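Local coordinates for protein subtilase cytotoxin subunit A (Escherichia coli, PDB 2IY9) that cleaves the host endoplasmic reticulum chaperone BiP in the hinge between its ATPase and protein-binding domains, as the serine protease subunit of an AB5 toxin, provoking ER stress and cell death, at residues Ile216-Leu221 against Glu273-Val278; Val247-Pro252 against Arg319-Glu324; Val122-Ile127 against Gly151-Val156; Val161-Leu166 against Arg196-Ala201. All blocks are in the same frame, centred on the assembly; numbering follows the deposited sequence.

Contact 1. Residues Ile216-Leu221 against Glu273-Val278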
loop_
_atom_site.group_PDB
_atom_site.type_symbol
_atom_site.label_atom_id
_atom_site.label_comp_id
_atom_site.label_asym_id
_atom_site.label_seq_id
_atom_site.Cartn_x
_atom_site.Cartn_y
_atom_site.Cartn_z
ATOM N N ILE A 216 -4.786 3.487 -5.708
ATOM C CA ILE A 216 -3.843 2.727 -6.518
ATOM C C ILE A 216 -3.963 1.264 -6.093
ATOM O O ILE A 216 -3.658 0.912 -4.949
ATOM C CB ILE A 216 -2.388 3.240 -6.352
ATOM C CG1 ILE A 216 -2.280 4.687 -6.853
ATOM C CG2 ILE A 216 -1.408 2.352 -7.130
ATOM C CD1 ILE A 216 -0.960 5.361 -6.487
ATOM N N ARG A 217 -4.461 0.439 -7.009
ATOM C CA ARG A 217 -4.834 -0.955 -6.727
ATOM C C ARG A 217 -3.673 -1.852 -7.113
ATOM O O ARG A 217 -3.234 -1.837 -8.254
ATOM C CB ARG A 217 -6.078 -1.356 -7.541
ATOM C CG ARG A 217 -7.313 -0.507 -7.245
ATOM C CD ARG A 217 -8.272 -0.418 -8.451
ATOM N NE ARG A 217 -9.324 0.559 -8.157
ATOM C CZ ARG A 217 -9.214 1.859 -8.395
ATOM N NH1 ARG A 217 -8.115 2.340 -8.978
ATOM N NH2 ARG A 217 -10.208 2.680 -8.075
ATOM N N VAL A 218 -3.188 -2.632 -6.153
ATOM C CA VAL A 218 -1.925 -3.343 -6.301
ATOM C C VAL A 218 -2.115 -4.874 -6.324
ATOM O O VAL A 218 -2.736 -5.441 -5.421
ATOM C CB VAL A 218 -0.924 -2.930 -5.178
ATOM C CG1 VAL A 218 0.400 -3.714 -5.299
ATOM C CG2 VAL A 218 -0.646 -1.405 -5.207
ATOM N N ALA A 219 -1.582 -5.516 -7.363
ATOM C CA ALA A 219 -1.487 -6.988 -7.447
ATOM C C ALA A 219 -0.069 -7.485 -7.122
ATOM O O ALA A 219 0.891 -6.709 -7.164
ATOM C CB ALA A 219 -1.897 -7.463 -8.832
ATOM N N ALA A 220 0.061 -8.791 -6.858
ATOM C CA ALA A 220 1.319 -9.377 -6.357
ATOM C C ALA A 220 2.021 -10.248 -7.397
ATOM O O ALA A 220 1.393 -11.108 -8.032
ATOM C CB ALA A 220 1.053 -10.186 -5.107
ATOM N N LEU A 221 3.321 -10.011 -7.559
ATOM C CA LEU A 221 4.138 -10.736 -8.530
ATOM C C LEU A 221 4.939 -11.841 -7.875
ATOM O O LEU A 221 5.371 -11.713 -6.722
ATOM C CB LEU A 221 5.119 -9.782 -9.213
ATOM C CG LEU A 221 4.511 -8.694 -10.094
ATOM C CD1 LEU A 221 5.551 -7.652 -10.462
ATOM C CD2 LEU A 221 3.850 -9.307 -11.347
ATOM N N GLU A 273 1.698 -7.674 1.076
ATOM C CA GLU A 273 3.127 -7.355 0.976
ATOM C C GLU A 273 3.431 -6.449 -0.222
ATOM O O GLU A 273 4.204 -5.483 -0.106
ATOM C CB GLU A 273 3.936 -8.651 0.854
ATOM C CG GLU A 273 3.934 -9.518 2.116
ATOM C CD GLU A 273 2.700 -10.401 2.287
ATOM O OE1 GLU A 273 1.777 -10.398 1.431
ATOM O OE2 GLU A 273 2.647 -11.113 3.313
ATOM N N ALA A 274 2.831 -6.776 -1.368
ATOM C CA ALA A 274 2.998 -5.995 -2.599
ATOM C C ALA A 274 2.525 -4.552 -2.405
ATOM O O ALA A 274 3.183 -3.616 -2.823
ATOM C CB ALA A 274 2.235 -6.651 -3.762
ATOM N N THR A 275 1.379 -4.393 -1.758
ATOM C CA THR A 275 0.852 -3.073 -1.468
ATOM C C THR A 275 1.828 -2.267 -0.601
ATOM O O THR A 275 2.057 -1.087 -0.858
ATOM C CB THR A 275 -0.504 -3.184 -0.785
ATOM O OG1 THR A 275 -1.395 -3.897 -1.650
ATOM C CG2 THR A 275 -1.073 -1.802 -0.456
ATOM N N ALA A 276 2.390 -2.904 0.426
ATOM C CA ALA A 276 3.317 -2.215 1.336
ATOM C C ALA A 276 4.511 -1.652 0.569
ATOM O O ALA A 276 4.961 -0.523 0.801
ATOM C CB ALA A 276 3.768 -3.152 2.449
ATOM N N ILE A 277 5.018 -2.459 -0.351
ATOM C CA ILE A 277 6.182 -2.093 -1.134
ATOM C C ILE A 277 5.892 -0.869 -2.014
ATOM O O ILE A 277 6.722 0.055 -2.098
ATOM C CB ILE A 277 6.686 -3.319 -1.931
ATOM C CG1 ILE A 277 7.337 -4.317 -0.960
ATOM C CG2 ILE A 277 7.680 -2.900 -3.030
ATOM C CD1 ILE A 277 7.590 -5.718 -1.531
ATOM N N VAL A 278 4.716 -0.845 -2.644
ATOM C CA VAL A 278 4.334 0.300 -3.481
ATOM C C VAL A 278 4.235 1.571 -2.635
ATOM O O VAL A 278 4.699 2.636 -3.050
ATOM C CB VAL A 278 3.028 0.056 -4.278
ATOM C CG1 VAL A 278 2.547 1.370 -4.925
ATOM C CG2 VAL A 278 3.265 -1.001 -5.363
#

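Contact 2. Residues Val247-Pro252 against Arg319-Glu324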
loop_
_atom_site.group_PDB
_atom_site.type_symbol
_atom_site.label_atom_id
_atom_site.label_comp_id
_atom_site.label_asym_id
_atom_site.label_seq_id
_atom_site.Cartn_x
_atom_site.Cartn_y
_atom_site.Cartn_z
ATOM N N VAL A 247 -7.034 -3.495 -11.477
ATOM C CA VAL A 247 -5.690 -3.501 -10.892
ATOM C C VAL A 247 -4.872 -2.432 -11.624
ATOM O O VAL A 247 -4.811 -2.438 -12.858
ATOM C CB VAL A 247 -5.000 -4.892 -11.060
ATOM C CG1 VAL A 247 -3.576 -4.873 -10.503
ATOM C CG2 VAL A 247 -5.846 -6.030 -10.410
ATOM N N ASP A 248 -4.250 -1.522 -10.871
ATOM C CA ASP A 248 -3.461 -0.430 -11.473
ATOM C C ASP A 248 -1.991 -0.784 -11.735
ATOM O O ASP A 248 -1.398 -0.325 -12.718
ATOM C CB ASP A 248 -3.545 0.832 -10.604
ATOM C CG ASP A 248 -4.964 1.367 -10.500
ATOM O OD1 ASP A 248 -5.539 1.753 -11.541
ATOM O OD2 ASP A 248 -5.516 1.380 -9.380
ATOM N N ILE A 249 -1.417 -1.598 -10.851
ATOM C CA ILE A 249 0.009 -1.920 -10.885
ATOM C C ILE A 249 0.245 -3.247 -10.167
ATOM O O ILE A 249 -0.504 -3.616 -9.245
ATOM C CB ILE A 249 0.864 -0.787 -10.220
ATOM C CG1 ILE A 249 2.341 -0.883 -10.632
ATOM C CG2 ILE A 249 0.698 -0.783 -8.684
ATOM C CD1 ILE A 249 3.171 0.350 -10.252
ATOM N N ALA A 250 1.287 -3.956 -10.593
ATOM C CA ALA A 250 1.739 -5.138 -9.887
ATOM C C ALA A 250 3.120 -4.889 -9.299
ATOM O O ALA A 250 3.951 -4.169 -9.871
ATOM C CB ALA A 250 1.740 -6.361 -10.810
ATOM N N ALA A 251 3.359 -5.498 -8.147
ATOM C CA ALA A 251 4.599 -5.299 -7.438
ATOM C C ALA A 251 5.053 -6.611 -6.825
ATOM O O ALA A 251 4.248 -7.536 -6.691
ATOM C CB ALA A 251 4.410 -4.228 -6.371
ATOM N N PRO A 252 6.350 -6.716 -6.481
ATOM C CA PRO A 252 6.861 -7.878 -5.756
ATOM C C PRO A 252 5.924 -8.336 -4.633
ATOM O O PRO A 252 5.577 -7.547 -3.749
ATOM C CB PRO A 252 8.181 -7.362 -5.187
ATOM C CG PRO A 252 8.679 -6.435 -6.266
ATOM C CD PRO A 252 7.425 -5.745 -6.794
ATOM N N ARG A 319 1.233 -2.989 -16.144
ATOM C CA ARG A 319 2.168 -2.208 -15.336
ATOM C C ARG A 319 2.855 -2.966 -14.206
ATOM O O ARG A 319 2.198 -3.605 -13.358
ATOM C CB ARG A 319 1.489 -0.972 -14.742
ATOM C CG ARG A 319 0.987 0.021 -15.749
ATOM C CD ARG A 319 0.627 1.312 -15.067
ATOM N NE ARG A 319 -0.231 2.142 -15.896
ATOM C CZ ARG A 319 -1.552 2.220 -15.773
ATOM N NH1 ARG A 319 -2.189 1.506 -14.848
ATOM N NH2 ARG A 319 -2.239 3.016 -16.583
ATOM N N VAL A 320 4.182 -2.846 -14.181
ATOM C CA VAL A 320 5.004 -3.426 -13.125
ATOM C C VAL A 320 5.851 -2.331 -12.483
ATOM O O VAL A 320 6.504 -1.531 -13.178
ATOM C CB VAL A 320 5.884 -4.587 -13.658
ATOM C CG1 VAL A 320 6.914 -5.035 -12.609
ATOM C CG2 VAL A 320 5.009 -5.768 -14.079
ATOM N N LEU A 321 5.824 -2.300 -11.154
ATOM C CA LEU A 321 6.542 -1.318 -10.357
ATOM C C LEU A 321 8.014 -1.208 -10.746
ATOM O O LEU A 321 8.749 -2.200 -10.727
ATOM C CB LEU A 321 6.424 -1.676 -8.870
ATOM C CG LEU A 321 7.161 -0.754 -7.896
ATOM C CD1 LEU A 321 6.563 0.649 -7.932
ATOM C CD2 LEU A 321 7.183 -1.328 -6.470
ATOM N N ASN A 322 8.420 0.007 -11.111
ATOM C CA ASN A 322 9.824 0.332 -11.343
ATOM C C ASN A 322 10.160 1.528 -10.466
ATOM O O ASN A 322 9.800 2.663 -10.799
ATOM C CB ASN A 322 10.082 0.672 -12.818
ATOM C CG ASN A 322 11.553 0.955 -13.112
ATOM O OD1 ASN A 322 12.339 1.272 -12.209
ATOM N ND2 ASN A 322 11.929 0.835 -14.388
ATOM N N ALA A 323 10.815 1.255 -9.342
ATOM C CA ALA A 323 11.135 2.274 -8.336
ATOM C C ALA A 323 12.198 3.237 -8.825
ATOM O O ALA A 323 12.128 4.431 -8.527
ATOM C CB ALA A 323 11.568 1.632 -7.035
ATOM N N GLU A 324 13.181 2.716 -9.565
ATOM C CA GLU A 324 14.260 3.542 -10.099
ATOM C C GLU A 324 13.685 4.661 -10.956
ATOM O O GLU A 324 13.998 5.834 -10.747
ATOM C CB GLU A 324 15.280 2.705 -10.892
ATOM C CG GLU A 324 16.293 3.559 -11.676
ATOM C CD GLU A 324 17.238 2.724 -12.517
ATOM O OE1 GLU A 324 16.974 2.557 -13.731
ATOM O OE2 GLU A 324 18.239 2.222 -11.963
HETATM O O HOH W 1 -4.807 2.182 -14.169
#

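Contact 3. Residues Val122-Ile127 against Gly151-Val156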
loop_
_atom_site.group_PDB
_atom_site.type_symbol
_atom_site.label_atom_id
_atom_site.label_comp_id
_atom_site.label_asym_id
_atom_site.label_seq_id
_atom_site.Cartn_x
_atom_site.Cartn_y
_atom_site.Cartn_z
ATOM N N VAL A 122 -14.904 -0.926 14.904
ATOM C CA VAL A 122 -16.195 -0.268 14.960
ATOM C C VAL A 122 -16.771 -0.420 13.549
ATOM O O VAL A 122 -16.044 -0.817 12.627
ATOM C CB VAL A 122 -16.066 1.212 15.389
ATOM C CG1 VAL A 122 -15.358 1.323 16.746
ATOM C CG2 VAL A 122 -15.327 2.043 14.329
ATOM N N GLN A 123 -18.055 -0.141 13.349
ATOM C CA GLN A 123 -18.589 -0.315 11.999
ATOM C C GLN A 123 -17.881 0.646 11.061
ATOM O O GLN A 123 -17.626 1.796 11.421
ATOM C CB GLN A 123 -20.091 -0.092 11.937
ATOM C CG GLN A 123 -20.672 -0.410 10.571
ATOM C CD GLN A 123 -22.081 0.083 10.427
ATOM O OE1 GLN A 123 -22.939 -0.247 11.233
ATOM N NE2 GLN A 123 -22.333 0.886 9.400
ATOM N N ASP A 124 -17.542 0.152 9.874
ATOM C CA ASP A 124 -16.884 0.955 8.845
ATOM C C ASP A 124 -15.561 1.539 9.358
ATOM O O ASP A 124 -15.179 2.660 9.003
ATOM C CB ASP A 124 -17.829 2.055 8.336
ATOM C CG ASP A 124 -19.079 1.494 7.660
ATOM O OD1 ASP A 124 -18.985 0.448 6.985
ATOM O OD2 ASP A 124 -20.157 2.106 7.799
ATOM N N SER A 125 -14.875 0.767 10.201
ATOM C CA SER A 125 -13.668 1.235 10.877
ATOM C C SER A 125 -12.639 1.742 9.864
ATOM O O SER A 125 -12.004 2.779 10.086
ATOM C CB SER A 125 -13.077 0.126 11.751
ATOM O OG SER A 125 -12.832 -1.038 10.991
ATOM N N TRP A 126 -12.505 1.003 8.760
ATOM C CA TRP A 126 -11.704 1.404 7.600
ATOM C C TRP A 126 -12.030 2.833 7.176
ATOM O O TRP A 126 -11.122 3.649 6.968
ATOM C CB TRP A 126 -11.947 0.461 6.413
ATOM C CG TRP A 126 -11.682 -0.980 6.700
ATOM C CD1 TRP A 126 -12.591 -1.915 7.112
ATOM C CD2 TRP A 126 -10.427 -1.661 6.593
ATOM N NE1 TRP A 126 -11.977 -3.134 7.270
ATOM C CE2 TRP A 126 -10.649 -3.008 6.963
ATOM C CE3 TRP A 126 -9.133 -1.264 6.226
ATOM C CZ2 TRP A 126 -9.624 -3.963 6.982
ATOM C CZ3 TRP A 126 -8.114 -2.220 6.237
ATOM C CH2 TRP A 126 -8.367 -3.549 6.620
ATOM N N ILE A 127 -13.323 3.130 7.052
ATOM C CA ILE A 127 -13.783 4.468 6.662
ATOM C C ILE A 127 -13.540 5.518 7.746
ATOM O O ILE A 127 -13.074 6.619 7.441
ATOM C CB ILE A 127 -15.260 4.449 6.172
ATOM C CG1 ILE A 127 -15.341 3.617 4.882
ATOM C CG2 ILE A 127 -15.794 5.873 5.960
ATOM C CD1 ILE A 127 -16.721 3.093 4.526
ATOM N N GLY A 151 -5.182 -4.682 2.593
ATOM C CA GLY A 151 -6.361 -5.477 2.911
ATOM C C GLY A 151 -7.575 -4.627 2.629
ATOM O O GLY A 151 -7.598 -3.869 1.655
ATOM N N GLY A 152 -8.571 -4.728 3.501
ATOM C CA GLY A 152 -9.775 -3.935 3.352
ATOM C C GLY A 152 -11.033 -4.699 3.695
ATOM O O GLY A 152 -10.984 -5.729 4.373
ATOM N N GLN A 153 -12.152 -4.196 3.191
ATOM C CA GLN A 153 -13.468 -4.658 3.583
ATOM C C GLN A 153 -14.171 -5.323 2.403
ATOM O O GLN A 153 -14.191 -4.775 1.302
ATOM C CB GLN A 153 -14.276 -3.447 4.059
ATOM C CG GLN A 153 -15.683 -3.742 4.524
ATOM C CD GLN A 153 -16.399 -2.483 5.007
ATOM O OE1 GLN A 153 -17.123 -2.511 6.006
ATOM N NE2 GLN A 153 -16.184 -1.372 4.309
ATOM N N LYS A 154 -14.725 -6.511 2.632
ATOM C CA LYS A 154 -15.650 -7.098 1.669
ATOM C C LYS A 154 -17.045 -7.255 2.276
ATOM O O LYS A 154 -17.270 -6.868 3.416
ATOM C CB LYS A 154 -15.116 -8.391 1.033
ATOM C CG LYS A 154 -14.675 -9.495 1.957
ATOM C CD LYS A 154 -14.223 -10.719 1.144
ATOM C CE LYS A 154 -12.733 -10.679 0.789
ATOM N NZ LYS A 154 -12.241 -11.949 0.156
ATOM N N GLY A 155 -17.981 -7.782 1.497
ATOM C CA GLY A 155 -19.371 -7.879 1.934
ATOM C C GLY A 155 -20.019 -6.511 1.892
ATOM O O GLY A 155 -20.908 -6.208 2.688
ATOM N N VAL A 156 -19.557 -5.684 0.956
ATOM C CA VAL A 156 -20.058 -4.326 0.796
ATOM C C VAL A 156 -21.228 -4.311 -0.192
ATOM O O VAL A 156 -21.057 -4.589 -1.383
ATOM C CB VAL A 156 -18.931 -3.360 0.346
ATOM C CG1 VAL A 156 -19.488 -1.973 0.052
ATOM C CG2 VAL A 156 -17.835 -3.283 1.409
#

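Contact 4. Residues Val161-Leu166 against Arg196-Ala201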
loop_
_atom_site.group_PDB
_atom_site.type_symbol
_atom_site.label_atom_id
_atom_site.label_comp_id
_atom_site.label_asym_id
_atom_site.label_seq_id
_atom_site.Cartn_x
_atom_site.Cartn_y
_atom_site.Cartn_z
ATOM N N VAL A 161 -21.046 4.685 1.080
ATOM C CA VAL A 161 -20.162 5.409 2.016
ATOM C C VAL A 161 -18.728 5.459 1.472
ATOM O O VAL A 161 -18.095 6.511 1.505
ATOM C CB VAL A 161 -20.195 4.828 3.459
ATOM C CG1 VAL A 161 -19.289 5.642 4.405
ATOM C CG2 VAL A 161 -21.615 4.827 4.012
ATOM N N TRP A 162 -18.239 4.327 0.949
ATOM C CA TRP A 162 -16.925 4.266 0.306
ATOM C C TRP A 162 -16.835 5.179 -0.925
ATOM O O TRP A 162 -15.875 5.929 -1.089
ATOM C CB TRP A 162 -16.599 2.834 -0.125
ATOM C CG TRP A 162 -15.864 1.974 0.880
ATOM C CD1 TRP A 162 -16.288 0.781 1.397
ATOM C CD2 TRP A 162 -14.570 2.218 1.450
ATOM N NE1 TRP A 162 -15.344 0.275 2.255
ATOM C CE2 TRP A 162 -14.282 1.134 2.310
ATOM C CE3 TRP A 162 -13.631 3.245 1.324
ATOM C CZ2 TRP A 162 -13.090 1.053 3.046
ATOM C CZ3 TRP A 162 -12.450 3.165 2.057
ATOM C CH2 TRP A 162 -12.191 2.079 2.903
ATOM N N THR A 163 -17.837 5.102 -1.794
ATOM C CA THR A 163 -17.819 5.845 -3.047
ATOM C C THR A 163 -17.881 7.362 -2.816
ATOM O O THR A 163 -17.194 8.133 -3.493
ATOM C CB THR A 163 -18.932 5.331 -3.990
ATOM O OG1 THR A 163 -18.567 4.027 -4.466
ATOM C CG2 THR A 163 -19.123 6.243 -5.165
ATOM N N GLU A 164 -18.687 7.791 -1.849
ATOM C CA GLU A 164 -18.728 9.209 -1.482
ATOM C C GLU A 164 -17.346 9.684 -0.996
ATOM O O GLU A 164 -16.831 10.715 -1.449
ATOM C CB GLU A 164 -19.804 9.461 -0.415
ATOM C CG GLU A 164 -20.157 10.946 -0.202
ATOM C CD GLU A 164 -19.121 11.708 0.624
ATOM O OE1 GLU A 164 -18.551 11.123 1.579
ATOM O OE2 GLU A 164 -18.865 12.899 0.314
ATOM N N LEU A 165 -16.747 8.913 -0.091
ATOM C CA LEU A 165 -15.461 9.282 0.522
ATOM C C LEU A 165 -14.338 9.341 -0.509
ATOM O O LEU A 165 -13.544 10.280 -0.519
ATOM C CB LEU A 165 -15.089 8.310 1.651
ATOM C CG LEU A 165 -13.786 8.674 2.376
ATOM C CD1 LEU A 165 -13.864 8.418 3.855
ATOM C CD2 LEU A 165 -12.592 7.948 1.750
ATOM N N LEU A 166 -14.267 8.331 -1.366
ATOM C CA LEU A 166 -13.172 8.250 -2.333
ATOM C C LEU A 166 -13.279 9.309 -3.424
ATOM O O LEU A 166 -12.269 9.896 -3.824
ATOM C CB LEU A 166 -13.068 6.836 -2.916
ATOM C CG LEU A 166 -12.750 5.758 -1.858
ATOM C CD1 LEU A 166 -12.995 4.375 -2.416
ATOM C CD2 LEU A 166 -11.319 5.864 -1.333
ATOM N N ARG A 196 -15.670 -8.764 -3.569
ATOM C CA ARG A 196 -14.614 -7.815 -3.936
ATOM C C ARG A 196 -14.159 -7.012 -2.735
ATOM O O ARG A 196 -14.974 -6.628 -1.897
ATOM C CB ARG A 196 -15.079 -6.873 -5.049
ATOM C CG ARG A 196 -15.132 -7.524 -6.424
ATOM C CD ARG A 196 -15.695 -6.569 -7.435
ATOM N NE ARG A 196 -15.859 -7.198 -8.743
ATOM C CZ ARG A 196 -16.884 -6.968 -9.561
ATOM N NH1 ARG A 196 -17.861 -6.136 -9.206
ATOM N NH2 ARG A 196 -16.935 -7.583 -10.726
ATOM N N ILE A 197 -12.857 -6.762 -2.658
ATOM C CA ILE A 197 -12.280 -6.063 -1.505
ATOM C C ILE A 197 -12.200 -4.559 -1.749
ATOM O O ILE A 197 -11.720 -4.113 -2.798
ATOM C CB ILE A 197 -10.896 -6.645 -1.124
ATOM C CG1 ILE A 197 -11.044 -8.127 -0.774
ATOM C CG2 ILE A 197 -10.296 -5.893 0.047
ATOM C CD1 ILE A 197 -9.827 -8.948 -1.042
ATOM N N TRP A 198 -12.695 -3.803 -0.769
ATOM C CA TRP A 198 -12.694 -2.341 -0.774
ATOM C C TRP A 198 -11.543 -1.830 0.107
ATOM O O TRP A 198 -11.241 -2.455 1.113
ATOM C CB TRP A 198 -14.045 -1.820 -0.250
ATOM C CG TRP A 198 -15.135 -1.943 -1.287
ATOM C CD1 TRP A 198 -15.869 -3.061 -1.576
ATOM C CD2 TRP A 198 -15.595 -0.916 -2.180
ATOM N NE1 TRP A 198 -16.759 -2.790 -2.597
ATOM C CE2 TRP A 198 -16.608 -1.485 -2.985
ATOM C CE3 TRP A 198 -15.250 0.430 -2.376
ATOM C CZ2 TRP A 198 -17.276 -0.753 -3.976
ATOM C CZ3 TRP A 198 -15.918 1.158 -3.349
ATOM C CH2 TRP A 198 -16.910 0.559 -4.153
ATOM N N PRO A 199 -10.923 -0.678 -0.246
ATOM C CA PRO A 199 -11.293 0.226 -1.337
ATOM C C PRO A 199 -10.767 -0.117 -2.730
ATOM O O PRO A 199 -11.031 0.638 -3.661
ATOM C CB PRO A 199 -10.696 1.571 -0.896
ATOM C CG PRO A 199 -9.514 1.198 -0.055
ATOM C CD PRO A 199 -9.761 -0.172 0.513
ATOM N N ALA A 200 -10.049 -1.228 -2.898
ATOM C CA ALA A 200 -9.609 -1.600 -4.252
ATOM C C ALA A 200 -10.800 -1.717 -5.233
ATOM O O ALA A 200 -10.666 -1.397 -6.414
ATOM C CB ALA A 200 -8.788 -2.887 -4.235
ATOM N N ALA A 201 -11.962 -2.127 -4.720
ATOM C CA ALA A 201 -13.164 -2.358 -5.549
ATOM C C ALA A 201 -13.808 -1.068 -6.085
ATOM O O ALA A 201 -14.702 -1.125 -6.934
ATOM C CB ALA A 201 -14.184 -3.162 -4.776
#

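Contact 1. Residues Ile216-Leu221 against Glu273-Val278
Strand Ile216-Leu221 of the parallel subtilase sheet packs against helical residues Glu273-Val278, the turns that directly follow the charge-relay serine, Ser272. The two axes come within 7.4 Å at an angle of 120°, a close approach consistent with the small side chains, Ala274 and Ala220, at the crossing.

The apolar contacts centre on Val218. Its CG1, anti to the backbone N (chi1 178°), lies against the helix backbone and is 3.8 Å from Ala274 CB. The other branch, CG2, meets Val278 CG2 tip to tip at 3.9 Å, so the valine spans one helical turn with its two methyls. Ala220 adds a methyl-to-methyl contact, its CB 4.0 Å from Ala274 CB.

Polar atoms take part only as packing surfaces between the segments. The carbonyl oxygen of Ala219 touches Ala274 CB at 3.7 Å, and Thr275 OG1 rests 3.7 Å from Val218 CB. That hydroxyl is satisfied within its own helix, by a hydrogen bond with the carbonyl of Thr271.

Strand 176-180 flanks the contact through Val178, which touches Val218, Thr275 and Val278; strand 249-252 borders it through Ile249 and Ala251, while Ala276 of the helix packs on helix 84-98.

Contact 2. Residues Val247-Pro252 against Arg319-Glu324
A single beta bridge, Ala250 with Val320, joins strand 249-252, one of the two edge strands of the parallel subtilase sheet, to the short strand 319-320, just ahead of the helix that opens the A2 domain. Two backbone hydrogen bonds grip Ala250. Its N donates to Arg319 O over 2.9 Å, approaching from above the carbonyl plane, and its O accepts from Leu321 N almost along the C=O axis, with an N-H...O angle of 170°. The same oxygen also receives a CA-H...O contact from Val320. A third bond comes from a side chain: Arg319 stretches its chain from CG to NE along the Asp248 backbone, and its NH1 donates to a lone pair of Asp248 O at 2.9 Å, with the acceptor in the guanidinium plane.

Apolar side chains close over the bridge. Leu321 CD2 lies 4.0 Å from Ala251 CB, and Ile249 CD1 reaches to 4.1 Å from Leu321 CB, its CG1 anti to the backbone N (chi1 -162°).

Beyond them, Ile277 and Val281 of helix 271-288 back Leu321, whereas Val320, whose CB points away from the partner strand, packs on Leu221 and Tyr308. Asp248 OD2 forms a salt bridge with Arg217 NH1, which may steady the residue whose carbonyl Arg319 meets. Arg319 NH1 also donates to a water that in turn donates to Asp248 OD1, 2.8 Å from the water oxygen.

Contact 3. Residues Val122-Ile127 against Gly151-Val156
Aromatic packing on bare backbone dominates the meeting of Val122-Ile127 with Gly151-Val156. The indole of Trp126, its CG anti to the carbonyl carbon (chi1 -57°), is turned so that one face lies along the chain at Gly152. Gly152 CA sits 3.5 Å from the centroid of the six-membered ring and only 10° off its normal, a well-centred CH-pi contact. At the far end of the ring Trp126 CH2 is 3.3 Å from Gly152 N, and CZ2 approaches Gly152 O at 3.4 Å. The backbone angles of Gly151 and Gly152 would jam a CB against the preceding carbonyl O; at Gly151 a CB would also come within 3.9 Å of Trp126 CH2.

Van der Waals contact continues at the pyrrole end, where Gln153 CB is 3.8 Å from Trp126 CD1. The extended Gln153 chain slides past the indole in the opposite direction.

The polar contacts on the helix side are local. Val122 to Ser125 form a type II turn, whose Ser125 N to Val122 O bond is weak, and Gln123 NE2 donates to Asp124 OD2 at 3.0 Å, meeting it from above the carboxylate plane. Ser125 OG is bonded to the carbonyl of Val117.

In subtilases the chain after this strand, here Gly151-Gly152, lines the substrate-binding cleft, probably so here too, since Gly151 lies close to the charge-relay residues Ser272 and His89. The contact thus joins the start of helix 125-134 to the chain leaving strand 147-149. Val117 and Ile118 also touch Trp126, and Trp162 of helix 160-172 packs against both Trp126 and Ile127.

Contact 4. Residues Val161-Leu166 against Arg196-Ala201
From the helix Val161-Leu166, the side chain of Trp162 reaches across to the Arg196-Ala201 loop. Its CB begins the contact, 3.6 Å from Trp198 CE3. Next comes CG, also against Trp198 CE3, and then CD1 and NE1 lie against Trp198 CB, which stands 3.8 Å from the centroid of the five-membered ring as a CH-pi donor. The two indoles slide past each other in opposite directions: their five-membered rings are near parallel, with planes at 20°, but the 5.1 Å between centroids leaves them barely overlapping. Farther out, Trp162 CZ3 meets Pro199 CB at 3.8 Å, and Trp162 CH2 touches Pro199 CD and CG. The same ring face of Trp162 thus carries both Trp198 CB and Pro199 CB.

A cis peptide precedes Pro199, setting this proline and Trp198 side by side against the helix. Leu166 CD1 packs 3.9 Å from Pro199 CB and at the edge of the Trp198 ring, while Thr163 OG1 lies 3.9 Å from Trp198 CH2. Ile177 of strand 176-180 touches both Leu166 and Pro199. With no hydrogen bond between the two segments, cohesion here rests on dispersion and CH-pi contacts, and on shape fit rather than directed polar bonds.

In the fold
The four contacts form two touching pairs on one subtilase scaffold. Contacts 1 and 2, with centres about 7 Å apart, share neighbouring sheet strands: Leu221 N lies 2.8 Å from Ala251 O in a probable hydrogen bond. Contacts 3 and 4, about 9 Å apart between centres, meet where Gln153 O is 2.7 Å from Trp198 N, probably likewise bonded. Arg217 NE, 2.9 Å from Ala200 O, ties contact 1 to contact 4. The charge relay lies near two contacts: the Thr275 side chain of contact 1 is about 6 Å from that of Ser272, and Gly151 of contact 3 about 5 Å. Contact 2, its Ala251 side chain about 11 Å from that of Ser272, runs into the A2 domain.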